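Homoaconitase large subunit (Methanocaldococcus jannaschii, PDB 4KP2) forms the large, iron-sulfur-cluster-binding subunit of a hydro-lyase that converts (R)-homocitrate to homoisocitrate by way of cis-homoaconitate. Local coordinates at residues G114-N126 with I350-A362. Sequence-based numbering, arbitrary orientation.
Sequences GGEGICHQILAEN and IVIPASKKVFLQA
G117 and S355 meet in a single, isolated beta bridge that joins two parallel-sheet alpha/beta domains of the aconitase fold, each segment turning into a helix just beyond it. The loop leading to helix 119-126 follows strand 111-112 of one sheet; the loop leading to helix 356-362 follows strand 348-351 of the other. Two backbone bonds make the bridge: I118 N gives a nearly straight one to A354 O (2.7 Å), and K356 N reaches E116 O from above its carbonyl plane (2.9 Å). G117 suits the pinch between them, because a CB would run into S355 CA and A354 O. The short A354 side chain leaves room for I118 CD1 on one flank and Q121 CG on another, and I118 also lies beside C323 and C383, the predicted cluster ligands.

S355 is the N-cap of its helix, its OG accepting from K357 N while donating to E125 OE1 (3.0 Å). With CG anti to the carbonyl carbon (chi1 -79°) and the chain extended beyond it, E125 carries its carboxylate across to S355. Q121 OE1 accepts from R327 NH1, while Q121 NE2 donates almost straight to the anti side of E125 OE2 at 3.1 Å; V358 CG2 packs against the same oxygen (3.6 Å). Cutting E125 back to an alanine is likely to leave S355 OG and the Q121 amide without the carboxylate they share, one oxygen each, and to open a gap beside V358. K357 passes E125 in the opposite direction to a salt bridge with E255, and K356 runs alongside E116, its CD 3.7 Å from E116 OE1, toward a weak, long ion pair between its NZ and E342 OE2 of the second subunit.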
ATOM      1  N   GLY A 114     -11.326  -4.612   3.324  1.00 52.04           N
ATOM      2  CA  GLY A 114     -10.205  -4.071   2.581  1.00 50.72           C
ATOM      3  C   GLY A 114      -9.180  -5.145   2.279  1.00 49.41           C
ATOM      4  O   GLY A 114      -8.851  -5.960   3.140  1.00 46.91           O
ATOM      5  N   GLY A 115      -8.678  -5.148   1.050  1.00 51.15           N
ATOM      6  CA  GLY A 115      -7.711  -6.142   0.628  1.00 48.48           C
ATOM      7  C   GLY A 115      -8.340  -7.216  -0.237  1.00 45.61           C
ATOM      8  O   GLY A 115      -7.646  -7.914  -0.975  1.00 51.17           O
ATOM      9  N   GLU A 116      -9.660  -7.346  -0.141  1.00 50.74           N
ATOM     10  CA  GLU A 116     -10.394  -8.327  -0.931  1.00 46.28           C
ATOM     11  C   GLU A 116     -10.307  -8.009  -2.418  1.00 51.68           C
ATOM     12  O   GLU A 116     -10.311  -8.911  -3.257  1.00 50.44           O
ATOM     13  CB  GLU A 116     -11.857  -8.390  -0.488  1.00 47.16           C
ATOM     14  CG  GLU A 116     -12.071  -9.014   0.885  1.00 50.07           C
ATOM     15  CD  GLU A 116     -11.978 -10.528   0.861  1.00 60.57           C
ATOM     16  OE1 GLU A 116     -11.894 -11.105  -0.243  1.00 58.03           O
ATOM     17  OE2 GLU A 116     -11.992 -11.142   1.949  1.00 70.17           O
ATOM     18  N   GLY A 117     -10.226  -6.722  -2.741  1.00 46.41           N
ATOM     19  CA  GLY A 117     -10.057  -6.297  -4.117  1.00 45.22           C
ATOM     20  C   GLY A 117     -11.063  -5.256  -4.565  1.00 40.18           C
ATOM     21  O   GLY A 117     -11.928  -4.837  -3.794  1.00 37.38           O
ATOM     22  N   ILE A 118     -10.941  -4.839  -5.822  1.00 36.71           N
ATOM     23  CA  ILE A 118     -11.839  -3.852  -6.405  1.00 43.29           C
ATOM     24  C   ILE A 118     -13.267  -4.385  -6.438  1.00 42.22           C
ATOM     25  O   ILE A 118     -13.488  -5.571  -6.683  1.00 43.29           O
ATOM     26  CB  ILE A 118     -11.389  -3.465  -7.829  1.00 41.44           C
ATOM     27  CG1 ILE A 118      -9.919  -3.045  -7.822  1.00 45.37           C
ATOM     28  CG2 ILE A 118     -12.255  -2.347  -8.392  1.00 37.37           C
ATOM     29  CD1 ILE A 118      -9.388  -2.671  -9.181  1.00 48.37           C
ATOM     30  N   CYS A 119     -14.225  -3.502  -6.176  1.00 34.17           N
ATOM     31  CA  CYS A 119     -15.639  -3.859  -6.119  1.00 39.83           C
ATOM     32  C   CYS A 119     -16.130  -4.562  -7.382  1.00 39.51           C
ATOM     33  O   CYS A 119     -16.835  -5.567  -7.306  1.00 42.38           O
ATOM     34  CB  CYS A 119     -16.483  -2.610  -5.865  1.00 41.96           C
ATOM     35  SG  CYS A 119     -16.307  -1.325  -7.129  1.00 44.67           S
ATOM     36  N   HIS A 120     -15.757  -4.029  -8.540  1.00 39.08           N
ATOM     37  CA  HIS A 120     -16.186  -4.603  -9.809  1.00 38.85           C
ATOM     38  C   HIS A 120     -15.498  -5.935 -10.084  1.00 43.47           C
ATOM     39  O   HIS A 120     -16.090  -6.837 -10.674  1.00 53.52           O
ATOM     40  CB  HIS A 120     -15.919  -3.628 -10.956  1.00 40.37           C
ATOM     41  CG  HIS A 120     -16.678  -2.342 -10.841  1.00 45.70           C
ATOM     42  ND1 HIS A 120     -17.957  -2.279 -10.340  1.00 47.16           N
ATOM     43  CD2 HIS A 120     -16.329  -1.073 -11.157  1.00 46.10           C
ATOM     44  CE1 HIS A 120     -18.371  -1.023 -10.354  1.00 47.36           C
ATOM     45  NE2 HIS A 120     -17.403  -0.273 -10.845  1.00 48.81           N
ATOM     46  N   GLN A 121     -14.246  -6.052  -9.655  1.00 41.41           N
ATOM     47  CA  GLN A 121     -13.489  -7.283  -9.849  1.00 40.73           C
ATOM     48  C   GLN A 121     -14.051  -8.406  -8.983  1.00 44.50           C
ATOM     49  O   GLN A 121     -14.186  -9.541  -9.436  1.00 41.80           O
ATOM     50  CB  GLN A 121     -12.009  -7.061  -9.538  1.00 40.58           C
ATOM     51  CG  GLN A 121     -11.134  -8.274  -9.808  1.00 38.64           C
ATOM     52  CD  GLN A 121     -11.102  -8.660 -11.275  1.00 40.44           C
ATOM     53  OE1 GLN A 121     -11.258  -7.815 -12.157  1.00 27.29           O
ATOM     54  NE2 GLN A 121     -10.900  -9.945 -11.544  1.00 45.51           N
ATOM     55  N   ILE A 122     -14.371  -8.080  -7.734  1.00 45.80           N
ATOM     56  CA  ILE A 122     -14.988  -9.035  -6.820  1.00 47.30           C
ATOM     57  C   ILE A 122     -16.345  -9.475  -7.355  1.00 52.24           C
ATOM     58  O   ILE A 122     -16.690 -10.658  -7.324  1.00 52.18           O
ATOM     59  CB  ILE A 122     -15.171  -8.428  -5.415  1.00 42.06           C
ATOM     60  CG1 ILE A 122     -13.813  -8.175  -4.762  1.00 45.51           C
ATOM     61  CG2 ILE A 122     -16.014  -9.341  -4.536  1.00 43.64           C
ATOM     62  CD1 ILE A 122     -13.907  -7.554  -3.388  1.00 48.47           C
ATOM     63  N   LEU A 123     -17.104  -8.507  -7.859  1.00 49.47           N
ATOM     64  CA  LEU A 123     -18.437  -8.762  -8.389  1.00 50.61           C
ATOM     65  C   LEU A 123     -18.374  -9.694  -9.596  1.00 52.98           C
ATOM     66  O   LEU A 123     -19.271 -10.509  -9.812  1.00 52.37           O
ATOM     67  CB  LEU A 123     -19.106  -7.442  -8.779  1.00 46.38           C
ATOM     68  CG  LEU A 123     -20.563  -7.245  -8.365  1.00 47.81           C
ATOM     69  CD1 LEU A 123     -20.711  -7.426  -6.866  1.00 50.48           C
ATOM     70  CD2 LEU A 123     -21.049  -5.868  -8.786  1.00 42.57           C
ATOM     71  N   ALA A 124     -17.306  -9.568 -10.376  1.00 47.46           N
ATOM     72  CA  ALA A 124     -17.115 -10.400 -11.557  1.00 50.78           C
ATOM     73  C   ALA A 124     -16.584 -11.778 -11.185  1.00 51.26           C
ATOM     74  O   ALA A 124     -16.736 -12.738 -11.941  1.00 57.36           O
ATOM     75  CB  ALA A 124     -16.173  -9.718 -12.536  1.00 45.16           C
ATOM     76  N   GLU A 125     -15.962 -11.871 -10.015  1.00 53.05           N
ATOM     77  CA  GLU A 125     -15.322 -13.111  -9.594  1.00 58.22           C
ATOM     78  C   GLU A 125     -16.252 -14.078  -8.872  1.00 59.38           C
ATOM     79  O   GLU A 125     -15.917 -15.250  -8.714  1.00 62.49           O
ATOM     80  CB  GLU A 125     -14.114 -12.818  -8.701  1.00 53.54           C
ATOM     81  CG  GLU A 125     -12.863 -12.407  -9.450  1.00 50.77           C
ATOM     82  CD  GLU A 125     -11.691 -12.161  -8.521  1.00 54.42           C
ATOM     83  OE1 GLU A 125     -11.847 -12.364  -7.298  1.00 39.46           O
ATOM     84  OE2 GLU A 125     -10.615 -11.764  -9.014  1.00 53.10           O
ATOM     85  N   ASN A 126     -17.414 -13.600  -8.432  1.00 55.82           N
ATOM     86  CA  ASN A 126     -18.270 -14.436  -7.594  1.00 56.60           C
ATOM     87  C   ASN A 126     -19.746 -14.041  -7.531  1.00 56.71           C
ATOM     88  O   ASN A 126     -20.480 -14.532  -6.673  1.00 61.50           O
ATOM     89  CB  ASN A 126     -17.693 -14.501  -6.174  1.00 63.01           C
ATOM     90  CG  ASN A 126     -18.027 -15.798  -5.465  1.00 65.86           C
ATOM     91  OD1 ASN A 126     -18.979 -15.867  -4.687  1.00 64.34           O
ATOM     92  ND2 ASN A 126     -17.244 -16.837  -5.729  1.00 67.75           N
ATOM     93  N   ILE A 350       4.027   2.056  -9.498  1.00 43.43           N
ATOM     94  CA  ILE A 350       3.046   1.587  -8.529  1.00 43.84           C
ATOM     95  C   ILE A 350       2.220   0.446  -9.111  1.00 45.17           C
ATOM     96  O   ILE A 350       1.594   0.595 -10.160  1.00 48.32           O
ATOM     97  CB  ILE A 350       2.100   2.721  -8.096  1.00 46.96           C
ATOM     98  CG1 ILE A 350       2.901   3.890  -7.519  1.00 39.58           C
ATOM     99  CG2 ILE A 350       1.086   2.213  -7.085  1.00 46.43           C
ATOM    100  CD1 ILE A 350       2.048   5.071  -7.120  1.00 41.00           C
ATOM    101  N   VAL A 351       2.220  -0.693  -8.427  1.00 43.55           N
ATOM    102  CA  VAL A 351       1.486  -1.863  -8.895  1.00 43.22           C
ATOM    103  C   VAL A 351       0.459  -2.327  -7.867  1.00 42.35           C
ATOM    104  O   VAL A 351       0.803  -2.624  -6.722  1.00 47.23           O
ATOM    105  CB  VAL A 351       2.433  -3.031  -9.217  1.00 42.78           C
ATOM    106  CG1 VAL A 351       1.641  -4.240  -9.690  1.00 43.75           C
ATOM    107  CG2 VAL A 351       3.454  -2.613 -10.263  1.00 44.16           C
ATOM    108  N   ILE A 352      -0.803  -2.381  -8.281  1.00 45.76           N
ATOM    109  CA  ILE A 352      -1.884  -2.818  -7.405  1.00 47.69           C
ATOM    110  C   ILE A 352      -2.771  -3.845  -8.098  1.00 40.74           C
ATOM    111  O   ILE A 352      -3.484  -3.513  -9.043  1.00 40.60           O
ATOM    112  CB  ILE A 352      -2.769  -1.637  -6.963  1.00 45.35           C
ATOM    113  CG1 ILE A 352      -1.938  -0.578  -6.239  1.00 48.88           C
ATOM    114  CG2 ILE A 352      -3.901  -2.127  -6.073  1.00 38.10           C
ATOM    115  CD1 ILE A 352      -2.748   0.605  -5.763  1.00 51.67           C
ATOM    116  N   PRO A 353      -2.734  -5.100  -7.627  1.00 37.38           N
ATOM    117  CA  PRO A 353      -3.592  -6.148  -8.190  1.00 36.73           C
ATOM    118  C   PRO A 353      -5.065  -5.826  -7.968  1.00 39.68           C
ATOM    119  O   PRO A 353      -5.417  -5.249  -6.940  1.00 41.34           O
ATOM    120  CB  PRO A 353      -3.190  -7.397  -7.397  1.00 41.62           C
ATOM    121  CG  PRO A 353      -2.586  -6.873  -6.134  1.00 42.06           C
ATOM    122  CD  PRO A 353      -1.904  -5.599  -6.519  1.00 35.57           C
ATOM    123  N   ALA A 354      -5.913  -6.195  -8.923  1.00 41.59           N
ATOM    124  CA  ALA A 354      -7.328  -5.841  -8.870  1.00 40.33           C
ATOM    125  C   ALA A 354      -8.098  -6.612  -7.802  1.00 39.84           C
ATOM    126  O   ALA A 354      -9.182  -6.195  -7.391  1.00 42.46           O
ATOM    127  CB  ALA A 354      -7.973  -6.038 -10.231  1.00 38.25           C
ATOM    128  N   SER A 355      -7.543  -7.731  -7.349  1.00 43.14           N
ATOM    129  CA  SER A 355      -8.243  -8.570  -6.383  1.00 41.86           C
ATOM    130  C   SER A 355      -7.305  -9.300  -5.430  1.00 44.70           C
ATOM    131  O   SER A 355      -6.084  -9.249  -5.576  1.00 39.86           O
ATOM    132  CB  SER A 355      -9.134  -9.584  -7.103  1.00 44.01           C
ATOM    133  OG  SER A 355      -9.764 -10.455  -6.179  1.00 58.93           O
ATOM    134  N   LYS A 356      -7.896  -9.974  -4.449  1.00 45.75           N
ATOM    135  CA  LYS A 356      -7.151 -10.793  -3.504  1.00 43.99           C
ATOM    136  C   LYS A 356      -6.767 -12.111  -4.163  1.00 48.36           C
ATOM    137  O   LYS A 356      -5.654 -12.607  -3.988  1.00 55.05           O
ATOM    138  CB  LYS A 356      -7.995 -11.058  -2.259  1.00 47.79           C
ATOM    139  CG  LYS A 356      -7.422 -12.105  -1.320  1.00 43.26           C
ATOM    140  CD  LYS A 356      -8.367 -12.371  -0.161  1.00 46.62           C
ATOM    141  CE  LYS A 356      -7.898 -13.542   0.684  1.00 44.89           C
ATOM    142  NZ  LYS A 356      -8.824 -13.812   1.818  1.00 55.55           N
ATOM    143  N   LYS A 357      -7.703 -12.669  -4.923  1.00 49.06           N
ATOM    144  CA  LYS A 357      -7.468 -13.909  -5.649  1.00 45.62           C
ATOM    145  C   LYS A 357      -6.384 -13.709  -6.698  1.00 52.95           C
ATOM    146  O   LYS A 357      -5.491 -14.542  -6.848  1.00 50.45           O
ATOM    147  CB  LYS A 357      -8.757 -14.395  -6.312  1.00 51.43           C
ATOM    148  CG  LYS A 357      -8.598 -15.694  -7.080  1.00 61.49           C
ATOM    149  CD  LYS A 357      -9.890 -16.083  -7.777  1.00 53.05           C
ATOM    150  CE  LYS A 357     -11.009 -16.314  -6.777  1.00 61.81           C
ATOM    151  NZ  LYS A 357     -12.287 -16.669  -7.452  1.00 63.67           N
ATOM    152  N   VAL A 358      -6.469 -12.594  -7.418  1.00 51.07           N
ATOM    153  CA  VAL A 358      -5.475 -12.242  -8.426  1.00 48.49           C
ATOM    154  C   VAL A 358      -4.103 -12.064  -7.784  1.00 55.07           C
ATOM    155  O   VAL A 358      -3.088 -12.493  -8.333  1.00 59.74           O
ATOM    156  CB  VAL A 358      -5.868 -10.950  -9.171  1.00 44.26           C
ATOM    157  CG1 VAL A 358      -4.769 -10.526 -10.134  1.00 47.92           C
ATOM    158  CG2 VAL A 358      -7.184 -11.147  -9.908  1.00 50.20           C
ATOM    159  N   PHE A 359      -4.089 -11.436  -6.612  1.00 49.63           N
ATOM    160  CA  PHE A 359      -2.863 -11.224  -5.850  1.00 47.07           C
ATOM    161  C   PHE A 359      -2.196 -12.562  -5.540  1.00 48.80           C
ATOM    162  O   PHE A 359      -1.007 -12.747  -5.797  1.00 50.80           O
ATOM    163  CB  PHE A 359      -3.185 -10.491  -4.543  1.00 47.37           C
ATOM    164  CG  PHE A 359      -1.992  -9.845  -3.887  1.00 51.29           C
ATOM    165  CD1 PHE A 359      -0.725  -9.954  -4.434  1.00 46.86           C
ATOM    166  CD2 PHE A 359      -2.146  -9.126  -2.711  1.00 47.49           C
ATOM    167  CE1 PHE A 359       0.365  -9.361  -3.824  1.00 51.01           C
ATOM    168  CE2 PHE A 359      -1.061  -8.530  -2.097  1.00 46.22           C
ATOM    169  CZ  PHE A 359       0.196  -8.647  -2.655  1.00 43.72           C
ATOM    170  N   LEU A 360      -2.976 -13.491  -4.998  1.00 49.75           N
ATOM    171  CA  LEU A 360      -2.459 -14.784  -4.562  1.00 47.99           C
ATOM    172  C   LEU A 360      -1.868 -15.614  -5.699  1.00 51.84           C
ATOM    173  O   LEU A 360      -0.758 -16.137  -5.582  1.00 55.97           O
ATOM    174  CB  LEU A 360      -3.552 -15.578  -3.846  1.00 42.71           C
ATOM    175  CG  LEU A 360      -3.909 -15.081  -2.447  1.00 45.58           C
ATOM    176  CD1 LEU A 360      -5.070 -15.874  -1.871  1.00 46.30           C
ATOM    177  CD2 LEU A 360      -2.691 -15.177  -1.545  1.00 55.03           C
ATOM    178  N   GLN A 361      -2.608 -15.735  -6.796  1.00 50.29           N
ATOM    179  CA  GLN A 361      -2.162 -16.552  -7.919  1.00 60.16           C
ATOM    180  C   GLN A 361      -1.021 -15.895  -8.689  1.00 59.46           C
ATOM    181  O   GLN A 361      -0.358 -16.542  -9.499  1.00 67.64           O
ATOM    182  CB  GLN A 361      -3.332 -16.881  -8.848  1.00 50.81           C
ATOM    183  CG  GLN A 361      -4.044 -15.668  -9.413  1.00 52.64           C
ATOM    184  CD  GLN A 361      -5.355 -16.033 -10.080  1.00 58.75           C
ATOM    185  OE1 GLN A 361      -5.775 -17.190 -10.055  1.00 53.38           O
ATOM    186  NE2 GLN A 361      -6.010 -15.046 -10.681  1.00 60.72           N
ATOM    187  N   ALA A 362      -0.795 -14.610  -8.435  1.00 54.97           N
ATOM    188  CA  ALA A 362       0.336 -13.908  -9.027  1.00 53.07           C
ATOM    189  C   ALA A 362       1.537 -13.970  -8.088  1.00 55.30           C
ATOM    190  O   ALA A 362       2.673 -13.731  -8.498  1.00 54.08           O
ATOM    191  CB  ALA A 362      -0.030 -12.469  -9.337  1.00 48.93           C
TER
HETATM  192  O   HOH W   1     -14.436 -14.606  -5.937  1.00 60.76           O